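Local coordinates for protein receptor-type adenylate cyclase gresag 4.1 (Trypanosoma brucei, PDB 1FX2) that converts ATP to cyclic AMP and diphosphate through this class III cyclase catalytic domain of a membrane-spanning, receptor-type enzyme, at residues T24-A29 / N93-S98; M44-I49 / C54-T59; E104-A107 / E112-P115; A181-M184 / D190-Q193. One frame throughout, in Å; residues are numbered along the deposited sequence.

Contact 1: T24-A29 / N93-S98; sequences TALWAA and NALDDS
Leu26 and Leu95 meet through their methyl groups: CD2 of Leu95 lies 3.7 Å from CD2 of Leu26 and equally close to its CD1, so one methyl of Leu95 rests in the fork of the other leucine. The two side chains cross at about a right angle. CD2 of Leu26 also reaches the other way along the partner helix and touches CB of Ser98 at 3.8 Å, one helical turn beyond Leu95. At the margin, CB of Ala29 comes within 4.5 Å of OG of Ser98.

The way each leucine leaves its helix, and the residues behind it, place these methyls. Both keep CG beside their own backbone N (chi1 -68° and -83°), but Leu26 starts out toward the partner helix, whereas Leu95 leaves more tangentially and only its end closes the distance. Met34 of helix 34-51 touches both leucines, Leu132 backs Leu95, and Tyr99 packs on Leu26, whose side chain is about 8 Å from that of Asp62, a predicted magnesium ligand. The axes of the short segments approach to 10.9 Å at 126°, and 146 Å² is buried in all.

No hydrogen bond crosses between the two segments, so van der Waals contact of methyl and methylene groups carries their joining and fixes no directional bond. The one hydroxyl at this apolar join, OG of Ser98, is satisfied by a hydrogen bond with NE2 of His30, just past segment 24-29.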
loop_
_atom_site.group_PDB
_atom_site.type_symbol
_atom_site.label_atom_id
_atom_site.label_comp_id
_atom_site.label_asym_id
_atom_site.label_seq_id
_atom_site.Cartn_x
_atom_site.Cartn_y
_atom_site.Cartn_z
ATOM N N THR A 24 -29.407 3.182 4.495
ATOM C CA THR A 24 -30.488 4.107 4.757
ATOM C C THR A 24 -31.352 4.261 3.564
ATOM O O THR A 24 -32.580 4.193 3.577
ATOM C CB THR A 24 -30.062 5.617 5.166
ATOM O OG1 THR A 24 -30.067 5.676 6.570
ATOM C CG2 THR A 24 -31.065 6.759 4.723
ATOM N N ALA A 25 -30.739 4.565 2.407
ATOM C CA ALA A 25 -31.536 4.800 1.262
ATOM C C ALA A 25 -32.265 3.618 0.730
ATOM O O ALA A 25 -33.387 3.687 0.220
ATOM C CB ALA A 25 -30.646 5.390 0.154
ATOM N N LEU A 26 -31.637 2.458 0.854
ATOM C CA LEU A 26 -32.312 1.242 0.447
ATOM C C LEU A 26 -33.535 0.877 1.343
ATOM O O LEU A 26 -34.568 0.386 0.840
ATOM C CB LEU A 26 -31.329 0.023 0.446
ATOM C CG LEU A 26 -30.233 0.115 -0.652
ATOM C CD1 LEU A 26 -29.327 -1.120 -0.482
ATOM C CD2 LEU A 26 -30.872 0.053 -2.093
ATOM N N TRP A 27 -33.382 1.043 2.656
ATOM C CA TRP A 27 -34.546 0.780 3.558
ATOM C C TRP A 27 -35.616 1.814 3.234
ATOM O O TRP A 27 -36.789 1.436 3.313
ATOM C CB TRP A 27 -34.115 1.016 4.994
ATOM C CG TRP A 27 -33.511 -0.261 5.609
ATOM C CD1 TRP A 27 -32.151 -0.576 5.718
ATOM C CD2 TRP A 27 -34.244 -1.376 6.165
ATOM N NE1 TRP A 27 -32.030 -1.857 6.316
ATOM C CE2 TRP A 27 -33.292 -2.348 6.584
ATOM C CE3 TRP A 27 -35.640 -1.634 6.371
ATOM C CZ2 TRP A 27 -33.649 -3.568 7.206
ATOM C CZ3 TRP A 27 -36.004 -2.815 6.980
ATOM C CH2 TRP A 27 -35.011 -3.791 7.400
ATOM N N ALA A 28 -35.259 3.044 2.868
ATOM C CA ALA A 28 -36.344 4.027 2.579
ATOM C C ALA A 28 -37.069 3.674 1.333
ATOM O O ALA A 28 -38.340 3.800 1.244
ATOM C CB ALA A 28 -35.791 5.434 2.450
ATOM N N ALA A 29 -36.372 3.221 0.297
ATOM C CA ALA A 29 -36.988 2.861 -0.967
ATOM C C ALA A 29 -37.643 1.508 -1.022
ATOM O O ALA A 29 -38.666 1.340 -1.698
ATOM C CB ALA A 29 -35.905 2.900 -2.102
ATOM N N ASN A 93 -34.846 -7.148 -8.896
ATOM C CA ASN A 93 -33.798 -6.309 -9.536
ATOM C C ASN A 93 -33.892 -4.941 -8.922
ATOM O O ASN A 93 -33.111 -4.053 -9.300
ATOM C CB ASN A 93 -34.024 -6.120 -11.048
ATOM C CG ASN A 93 -33.898 -7.406 -11.823
ATOM O OD1 ASN A 93 -32.995 -8.199 -11.602
ATOM N ND2 ASN A 93 -34.866 -7.633 -12.704
ATOM N N ALA A 94 -34.765 -4.758 -7.915
ATOM C CA ALA A 94 -34.963 -3.398 -7.393
ATOM C C ALA A 94 -33.739 -2.779 -6.693
ATOM O O ALA A 94 -33.525 -1.583 -6.728
ATOM C CB ALA A 94 -36.120 -3.347 -6.430
ATOM N N LEU A 95 -33.013 -3.606 -6.006
ATOM C CA LEU A 95 -31.822 -3.122 -5.321
ATOM C C LEU A 95 -30.712 -2.710 -6.325
ATOM O O LEU A 95 -30.119 -1.609 -6.190
ATOM C CB LEU A 95 -31.472 -4.323 -4.450
ATOM C CG LEU A 95 -32.290 -4.341 -3.161
ATOM C CD1 LEU A 95 -32.546 -5.749 -2.686
ATOM C CD2 LEU A 95 -31.679 -3.529 -2.082
ATOM N N ASP A 96 -30.545 -3.497 -7.403
ATOM C CA ASP A 96 -29.596 -3.142 -8.473
ATOM C C ASP A 96 -30.048 -1.867 -9.182
ATOM O O ASP A 96 -29.240 -0.985 -9.473
ATOM C CB ASP A 96 -29.465 -4.307 -9.425
ATOM C CG ASP A 96 -28.701 -5.447 -8.804
ATOM O OD1 ASP A 96 -29.304 -6.371 -8.223
ATOM O OD2 ASP A 96 -27.444 -5.343 -8.810
ATOM N N ASP A 97 -31.357 -1.759 -9.433
ATOM C CA ASP A 97 -31.835 -0.501 -10.053
ATOM C C ASP A 97 -31.557 0.677 -9.174
ATOM O O ASP A 97 -31.124 1.720 -9.672
ATOM C CB ASP A 97 -33.385 -0.606 -10.262
ATOM C CG ASP A 97 -33.766 -1.551 -11.387
ATOM O OD1 ASP A 97 -32.918 -2.018 -12.149
ATOM O OD2 ASP A 97 -34.965 -1.889 -11.459
ATOM N N SER A 98 -31.750 0.552 -7.843
ATOM C CA SER A 98 -31.440 1.680 -6.948
ATOM C C SER A 98 -29.939 2.043 -6.972
ATOM O O SER A 98 -29.621 3.222 -7.121
ATOM C CB SER A 98 -31.778 1.364 -5.488
ATOM O OG SER A 98 -33.237 1.374 -5.380
#

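Contact 2: M44-I49 / C54-T59; sequences MVRSLI and CYEVKT
An alpha-helix leading into the edge strand of the cyclase sheet forms this contact: helix 34-51 turns back through a short loop into strand 55-60, outermost within this chain at one end of the seven-stranded sheet of the class III catalytic domain. The turn is closed by the backbone, Cys54 N donating to Ile49 O at 3.0 Å. Beyond it the segment axes diverge from antiparallel, at 131°.

Ile49 fills the angle between helix and strand. Its CG2 lies against the strand backbone, 3.9 Å from Tyr55 N, while CD1 reaches CB of Glu56 at 4.0 Å. Farther from the turn, Arg46 grips Glu56 side-on. In this salt bridge Arg46 NE donates to Glu56 OE1 at 2.9 Å and Arg46 NH2 to Glu56 OE2, also at 2.9 Å, the latter nearly straight at 168°, and the guanidinium and carboxylate planes are only 17° apart. Glu56 reaches the arginine because its chain is extended, with CG opposite the backbone N, and Phe64 of strand 63-68 packs on it.

A classic beta bulge at Val57 and Lys58, both facing Met65, shifts the strand's pattern between Glu56 and Thr59. Thr59 still points toward the helix, and its side chain is about 6 Å from that of Asp62, a predicted magnesium ligand. Its hydroxyl fixes the carboxylate from a second direction: Thr59 OG1 donates to Glu56 OE2 at 3.1 Å, coming from above the carboxylate plane.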
loop_
_atom_site.group_PDB
_atom_site.type_symbol
_atom_site.label_atom_id
_atom_site.label_comp_id
_atom_site.label_asym_id
_atom_site.label_seq_id
_atom_site.Cartn_x
_atom_site.Cartn_y
_atom_site.Cartn_z
ATOM N N MET A 44 -25.834 -15.695 5.020
ATOM C CA MET A 44 -24.642 -15.981 4.198
ATOM C C MET A 44 -23.357 -15.601 4.951
ATOM O O MET A 44 -22.404 -16.380 4.930
ATOM C CB MET A 44 -24.722 -15.277 2.869
ATOM C CG MET A 44 -25.812 -15.891 1.963
ATOM S SD MET A 44 -25.738 -15.239 0.270
ATOM C CE MET A 44 -26.514 -13.577 0.590
ATOM N N VAL A 45 -23.341 -14.421 5.578
ATOM C CA VAL A 45 -22.103 -14.028 6.315
ATOM C C VAL A 45 -21.835 -15.058 7.432
ATOM O O VAL A 45 -20.706 -15.481 7.593
ATOM C CB VAL A 45 -22.228 -12.551 6.852
ATOM C CG1 VAL A 45 -21.029 -12.258 7.719
ATOM C CG2 VAL A 45 -22.326 -11.550 5.644
ATOM N N ARG A 46 -22.877 -15.462 8.175
ATOM C CA ARG A 46 -22.659 -16.377 9.281
ATOM C C ARG A 46 -22.259 -17.722 8.809
ATOM O O ARG A 46 -21.397 -18.362 9.489
ATOM C CB ARG A 46 -23.852 -16.377 10.191
ATOM C CG ARG A 46 -23.970 -15.108 10.960
ATOM C CD ARG A 46 -25.231 -14.990 11.810
ATOM N NE ARG A 46 -25.138 -13.859 12.657
ATOM C CZ ARG A 46 -26.150 -13.139 13.066
ATOM N NH1 ARG A 46 -27.422 -13.395 12.632
ATOM N NH2 ARG A 46 -25.934 -12.334 14.047
ATOM N N SER A 47 -22.745 -18.175 7.653
ATOM C CA SER A 47 -22.295 -19.437 7.104
ATOM C C SER A 47 -20.793 -19.387 6.830
ATOM O O SER A 47 -20.046 -20.393 7.068
ATOM C CB SER A 47 -23.028 -19.717 5.811
ATOM O OG SER A 47 -22.568 -20.884 5.242
ATOM N N LEU A 48 -20.330 -18.257 6.278
ATOM C CA LEU A 48 -18.913 -18.096 6.013
ATOM C C LEU A 48 -18.078 -17.994 7.285
ATOM O O LEU A 48 -16.899 -18.471 7.275
ATOM C CB LEU A 48 -18.715 -16.833 5.112
ATOM C CG LEU A 48 -19.372 -17.041 3.755
ATOM C CD1 LEU A 48 -19.192 -15.742 2.955
ATOM C CD2 LEU A 48 -18.773 -18.246 2.976
ATOM N N ILE A 49 -18.583 -17.288 8.304
ATOM C CA ILE A 49 -17.847 -17.176 9.573
ATOM C C ILE A 49 -17.585 -18.603 10.093
ATOM O O ILE A 49 -16.465 -18.939 10.436
ATOM C CB ILE A 49 -18.641 -16.353 10.594
ATOM C CG1 ILE A 49 -18.616 -14.863 10.187
ATOM C CG2 ILE A 49 -18.017 -16.434 12.057
ATOM C CD1 ILE A 49 -19.553 -14.048 11.015
ATOM N N CYS A 54 -13.831 -18.411 11.787
ATOM C CA CYS A 54 -13.682 -17.072 12.367
ATOM C C CYS A 54 -14.653 -16.878 13.533
ATOM O O CYS A 54 -15.435 -17.841 13.874
ATOM C CB CYS A 54 -13.917 -16.008 11.242
ATOM S SG CYS A 54 -12.663 -15.973 9.971
ATOM N N TYR A 55 -14.720 -15.680 14.096
ATOM C CA TYR A 55 -15.531 -15.450 15.270
ATOM C C TYR A 55 -16.326 -14.177 15.091
ATOM O O TYR A 55 -15.778 -13.105 14.831
ATOM C CB TYR A 55 -14.562 -15.265 16.477
ATOM C CG TYR A 55 -15.231 -14.977 17.799
ATOM C CD1 TYR A 55 -15.933 -15.973 18.454
ATOM C CD2 TYR A 55 -15.138 -13.722 18.378
ATOM C CE1 TYR A 55 -16.514 -15.727 19.700
ATOM C CE2 TYR A 55 -15.743 -13.444 19.631
ATOM C CZ TYR A 55 -16.420 -14.477 20.264
ATOM O OH TYR A 55 -17.000 -14.202 21.489
ATOM N N GLU A 56 -17.639 -14.286 15.256
ATOM C CA GLU A 56 -18.460 -13.096 15.174
ATOM C C GLU A 56 -18.307 -12.333 16.464
ATOM O O GLU A 56 -18.786 -12.831 17.535
ATOM C CB GLU A 56 -19.940 -13.498 14.940
ATOM C CG GLU A 56 -20.899 -12.285 14.769
ATOM C CD GLU A 56 -22.323 -12.744 14.460
ATOM O OE1 GLU A 56 -22.492 -13.808 13.867
ATOM O OE2 GLU A 56 -23.201 -11.981 14.919
ATOM N N VAL A 57 -17.793 -11.093 16.430
ATOM C CA VAL A 57 -17.635 -10.312 17.655
ATOM C C VAL A 57 -18.982 -9.690 17.963
ATOM O O VAL A 57 -19.472 -9.773 19.125
ATOM C CB VAL A 57 -16.561 -9.224 17.466
ATOM C CG1 VAL A 57 -16.422 -8.392 18.757
ATOM C CG2 VAL A 57 -15.261 -9.902 16.999
ATOM N N LYS A 58 -19.536 -8.932 16.985
ATOM C CA LYS A 58 -20.849 -8.345 17.166
ATOM C C LYS A 58 -21.431 -7.873 15.851
ATOM O O LYS A 58 -20.727 -7.772 14.857
ATOM C CB LYS A 58 -20.765 -7.165 18.082
ATOM C CG LYS A 58 -19.820 -6.050 17.716
ATOM C CD LYS A 58 -18.950 -5.744 18.907
ATOM C CE LYS A 58 -18.827 -4.265 19.199
ATOM N NZ LYS A 58 -18.322 -4.073 20.599
ATOM N N THR A 59 -22.735 -7.676 15.849
ATOM C CA THR A 59 -23.367 -7.127 14.689
ATOM C C THR A 59 -24.208 -6.020 15.191
ATOM O O THR A 59 -24.901 -6.194 16.197
ATOM C CB THR A 59 -24.211 -8.088 13.897
ATOM O OG1 THR A 59 -23.437 -9.216 13.501
ATOM C CG2 THR A 59 -24.652 -7.453 12.702
#

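Contact 3: E104-A107 / E112-P115; sequences EQRA and EYTP
Both Arg106 and Tyr113 carry CG opposite the backbone N (chi1 -171° and -177°), which sends the two side chains toward each other across a helix-to-loop turn. Arg106 then bends at chi3, and this turns its guanidinium group back to the phenol end of the tyrosine. The setting is the C-terminal part of helix 94-109, against which the following loop, on the way to helix 122-128, folds back at the surface of the cyclase domain.

The arginine uses its length in two ways. Its aliphatic part lies over one face of the Tyr113 ring: CD of Arg106 is 3.9 Å from the ring centroid, displaced toward the rim, a CH-pi contact. Its polar end stands almost upright to that ring, and Arg106 NH1 donates to Tyr113 OH at 3.2 Å. The hydroxyl lies in the guanidinium plane and the N-H...O angle is 163°, so the N-H is well aimed although the bond is fairly long. Together the two contacts engage one ring face and the phenol oxygen.

Ala107 covers a different part of the tyrosine, its CA lying 3.7 Å from Tyr113 CD2. Its methyl group lies in the plane of the ring at the edge and also touches Pro115, with Ala107 CB to Pro115 CD at 3.9 Å. Pro115 lies against the preceding turn, its CG 4.1 Å from Glu104 CA, and Glu103 of the same helix adds contacts to both Tyr113 and Pro115. One water joins the backbones beside this apolar seam, donating to Ala107 O at 2.8 Å and to Tyr113 O at 3.1 Å.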
loop_
_atom_site.group_PDB
_atom_site.type_symbol
_atom_site.label_atom_id
_atom_site.label_comp_id
_atom_site.label_asym_id
_atom_site.label_seq_id
_atom_site.Cartn_x
_atom_site.Cartn_y
_atom_site.Cartn_z
ATOM N N GLU A 104 -25.873 7.328 -11.252
ATOM C CA GLU A 104 -26.207 8.326 -12.297
ATOM C C GLU A 104 -26.422 9.698 -11.641
ATOM O O GLU A 104 -25.838 10.721 -12.088
ATOM C CB GLU A 104 -27.475 7.918 -12.984
ATOM C CG GLU A 104 -27.266 6.732 -13.880
ATOM C CD GLU A 104 -28.540 6.190 -14.537
ATOM O OE1 GLU A 104 -29.098 6.892 -15.389
ATOM O OE2 GLU A 104 -28.980 5.050 -14.187
ATOM N N GLN A 105 -27.135 9.737 -10.505
ATOM C CA GLN A 105 -27.279 11.053 -9.873
ATOM C C GLN A 105 -25.971 11.600 -9.297
ATOM O O GLN A 105 -25.707 12.837 -9.289
ATOM C CB GLN A 105 -28.348 10.952 -8.756
ATOM C CG GLN A 105 -29.635 10.560 -9.355
ATOM C CD GLN A 105 -30.839 10.684 -8.428
ATOM O OE1 GLN A 105 -30.811 11.446 -7.466
ATOM N NE2 GLN A 105 -31.941 10.036 -8.792
ATOM N N ARG A 106 -25.149 10.725 -8.729
ATOM C CA ARG A 106 -23.932 11.145 -8.146
ATOM C C ARG A 106 -23.010 11.781 -9.194
ATOM O O ARG A 106 -22.230 12.676 -8.832
ATOM C CB ARG A 106 -23.312 9.899 -7.405
ATOM C CG ARG A 106 -22.143 10.147 -6.562
ATOM C CD ARG A 106 -21.659 8.817 -5.947
ATOM N NE ARG A 106 -22.625 8.265 -4.974
ATOM C CZ ARG A 106 -23.193 7.046 -5.019
ATOM N NH1 ARG A 106 -22.938 6.122 -5.972
ATOM N NH2 ARG A 106 -24.126 6.728 -4.131
ATOM N N ALA A 107 -23.160 11.389 -10.481
ATOM C CA ALA A 107 -22.345 11.902 -11.566
ATOM C C ALA A 107 -22.694 13.388 -11.852
ATOM O O ALA A 107 -21.922 14.073 -12.512
ATOM C CB ALA A 107 -22.515 11.026 -12.829
ATOM N N GLU A 112 -15.713 14.575 -11.415
ATOM C CA GLU A 112 -14.556 13.679 -11.512
ATOM C C GLU A 112 -15.089 12.226 -11.447
ATOM O O GLU A 112 -14.353 11.271 -11.657
ATOM C CB GLU A 112 -13.630 13.916 -10.310
ATOM C CG GLU A 112 -12.469 12.915 -10.175
ATOM C CD GLU A 112 -11.915 12.792 -8.741
ATOM O OE1 GLU A 112 -11.913 11.655 -8.185
ATOM O OE2 GLU A 112 -11.468 13.828 -8.186
ATOM N N TYR A 113 -16.385 12.090 -11.170
ATOM C CA TYR A 113 -17.061 10.787 -11.021
ATOM C C TYR A 113 -17.766 10.308 -12.278
ATOM O O TYR A 113 -18.553 11.007 -12.828
ATOM C CB TYR A 113 -18.124 10.888 -9.906
ATOM C CG TYR A 113 -18.871 9.600 -9.572
ATOM C CD1 TYR A 113 -18.389 8.745 -8.588
ATOM C CD2 TYR A 113 -20.059 9.271 -10.225
ATOM C CE1 TYR A 113 -19.079 7.579 -8.244
ATOM C CE2 TYR A 113 -20.764 8.076 -9.880
ATOM C CZ TYR A 113 -20.278 7.272 -8.903
ATOM O OH TYR A 113 -20.874 6.123 -8.462
ATOM N N THR A 114 -17.537 9.048 -12.658
ATOM C CA THR A 114 -18.220 8.451 -13.808
ATOM C C THR A 114 -18.929 7.194 -13.233
ATOM O O THR A 114 -18.280 6.475 -12.527
ATOM C CB THR A 114 -17.106 7.996 -14.773
ATOM O OG1 THR A 114 -16.555 9.175 -15.385
ATOM C CG2 THR A 114 -17.668 7.076 -15.862
ATOM N N PRO A 115 -20.216 6.928 -13.537
ATOM C CA PRO A 115 -20.842 5.737 -12.970
ATOM C C PRO A 115 -20.049 4.494 -13.345
ATOM O O PRO A 115 -19.850 4.202 -14.522
ATOM C CB PRO A 115 -22.200 5.694 -13.699
ATOM C CG PRO A 115 -22.551 7.231 -13.889
ATOM C CD PRO A 115 -21.176 7.682 -14.377
HETATM O O HOH W 1 -19.918 13.360 -14.350
#

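Contact 4: A181-M184 / D190-Q193; sequences AAYM and DRKQ
Arg191 reaches from CB across Tyr183 to Met184, and its successive atoms meet different groups. CB of Arg191 passes OH of Tyr183 at 4.0 Å. Next, CG comes over the CE1 side of the ring. CD settles on the ring face, 3.5 Å from the centroid and 20° off the normal, a close CH-pi contact. There the chain bends (chi3 -68°) and lifts the guanidinium farther above the ring, with Arg191 CZ 5.5 Å from the Tyr183 centroid, at most a weak cation-pi attraction. SD of Met184 sits over one guanidinium face, though the methionine's own distorted bond lengths make its exact distance doubtful. At the edge of the group, Arg191 NH1 donates to Tyr183 O at 3.1 Å, although the placement of NH1 is less certain.

A water links Tyr183 OH to Arg191 O, joining the tip of the ring to the backbone that carries the arginine. In the second subunit, His87 meets the Tyr183 ring edge-to-face and Asp89 forms a salt bridge with Lys192, so in this two-chain assembly the region also meets the neighbouring subunit. The arrangement is one of two short consecutive helices, 180-184 and 188-192, after strand 176-179 of the cyclase sheet, joined by an arginine laid over a tyrosine.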
loop_
_atom_site.group_PDB
_atom_site.type_symbol
_atom_site.label_atom_id
_atom_site.label_comp_id
_atom_site.label_asym_id
_atom_site.label_seq_id
_atom_site.Cartn_x
_atom_site.Cartn_y
_atom_site.Cartn_z
ATOM N N ALA A 181 -0.635 -3.877 6.597
ATOM C CA ALA A 181 -0.384 -4.765 7.691
ATOM C C ALA A 181 -1.010 -6.092 7.539
ATOM O O ALA A 181 -0.402 -7.134 7.714
ATOM C CB ALA A 181 -0.777 -4.105 9.043
ATOM N N ALA A 182 -2.305 -6.081 7.073
ATOM C CA ALA A 182 -2.942 -7.357 6.865
ATOM C C ALA A 182 -2.288 -8.096 5.694
ATOM O O ALA A 182 -2.124 -9.317 5.748
ATOM C CB ALA A 182 -4.439 -7.128 6.550
ATOM N N TYR A 183 -2.000 -7.408 4.602
ATOM C CA TYR A 183 -1.412 -8.046 3.413
ATOM C C TYR A 183 -0.098 -8.698 3.781
ATOM O O TYR A 183 0.084 -9.885 3.457
ATOM C CB TYR A 183 -1.204 -7.002 2.326
ATOM C CG TYR A 183 -0.669 -7.595 1.035
ATOM C CD1 TYR A 183 -1.482 -8.473 0.319
ATOM C CD2 TYR A 183 0.573 -7.275 0.520
ATOM C CE1 TYR A 183 -1.038 -9.041 -0.878
ATOM C CE2 TYR A 183 1.004 -7.831 -0.709
ATOM C CZ TYR A 183 0.190 -8.711 -1.376
ATOM O OH TYR A 183 0.648 -9.295 -2.584
ATOM N N MET A 184 0.778 -8.032 4.564
ATOM C CA MET A 184 2.047 -8.648 4.859
ATOM C C MET A 184 1.961 -9.617 6.043
ATOM O O MET A 184 2.983 -10.301 6.318
ATOM C CB MET A 184 3.255 -7.567 4.751
ATOM C CG MET A 184 3.915 -7.397 3.149
ATOM S SD MET A 184 4.385 -8.555 2.524
ATOM C CE MET A 184 5.735 -8.920 3.659
ATOM N N ASP A 190 0.585 -17.685 0.770
ATOM C CA ASP A 190 -0.828 -17.181 0.849
ATOM C C ASP A 190 -0.945 -16.027 -0.188
ATOM O O ASP A 190 -1.949 -15.930 -0.906
ATOM C CB ASP A 190 -1.185 -16.479 2.180
ATOM C CG ASP A 190 -1.303 -17.376 3.463
ATOM O OD1 ASP A 190 -1.633 -18.568 3.392
ATOM O OD2 ASP A 190 -1.141 -16.824 4.612
ATOM N N ARG A 191 0.029 -15.112 -0.258
ATOM C CA ARG A 191 -0.093 -14.015 -1.190
ATOM C C ARG A 191 -0.143 -14.445 -2.642
ATOM O O ARG A 191 -0.636 -13.709 -3.508
ATOM C CB ARG A 191 1.003 -12.963 -1.002
ATOM C CG ARG A 191 0.738 -12.246 0.329
ATOM C CD ARG A 191 1.676 -11.039 0.502
ATOM N NE ARG A 191 3.015 -11.497 0.677
ATOM C CZ ARG A 191 3.476 -11.745 1.857
ATOM N NH1 ARG A 191 2.677 -11.533 2.895
ATOM N NH2 ARG A 191 4.748 -12.129 1.989
ATOM N N LYS A 192 0.491 -15.581 -2.990
ATOM C CA LYS A 192 0.419 -16.042 -4.351
ATOM C C LYS A 192 -0.961 -16.495 -4.746
ATOM O O LYS A 192 -1.228 -16.594 -5.956
ATOM C CB LYS A 192 1.358 -17.250 -4.576
ATOM C CG LYS A 192 2.816 -16.782 -4.377
ATOM C CD LYS A 192 3.817 -17.856 -4.731
ATOM C CE LYS A 192 5.270 -17.235 -4.455
ATOM N NZ LYS A 192 6.188 -18.148 -5.144
ATOM N N GLN A 193 -1.798 -16.766 -3.759
ATOM C CA GLN A 193 -3.157 -17.207 -4.046
ATOM C C GLN A 193 -4.167 -16.118 -4.129
ATOM O O GLN A 193 -5.362 -16.392 -4.300
ATOM C CB GLN A 193 -3.637 -18.185 -2.975
ATOM C CG GLN A 193 -2.674 -19.409 -2.909
ATOM C CD GLN A 193 -2.934 -20.424 -4.011
ATOM O OE1 GLN A 193 -2.336 -20.372 -5.107
ATOM N NE2 GLN A 193 -3.863 -21.355 -3.738
HETATM O O HOH W 2 -0.969 -10.899 -3.773
#

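Along the chain, contact 2 is nested within the loop closed by contact 1, and contacts 3 and 4 follow in series. Contacts 1 and 3 share helix 94-109, with centres 17 Å apart and nearest atoms about 6 Å apart. Contact 2 involves helix 34-51, which follows helix 23-29 of contact 1, and edge strand 55-60 of the seven-stranded sheet; its centre is 24 Å from that of contact 1. Contact 4 lies 35 Å from contact 1, centre to centre, on the opposite side of the chain's centre. All four belong to one cyclase catalytic domain: contacts 1 and 2 approach the predicted magnesium site, whereas contacts 3 and 4 lie away from it.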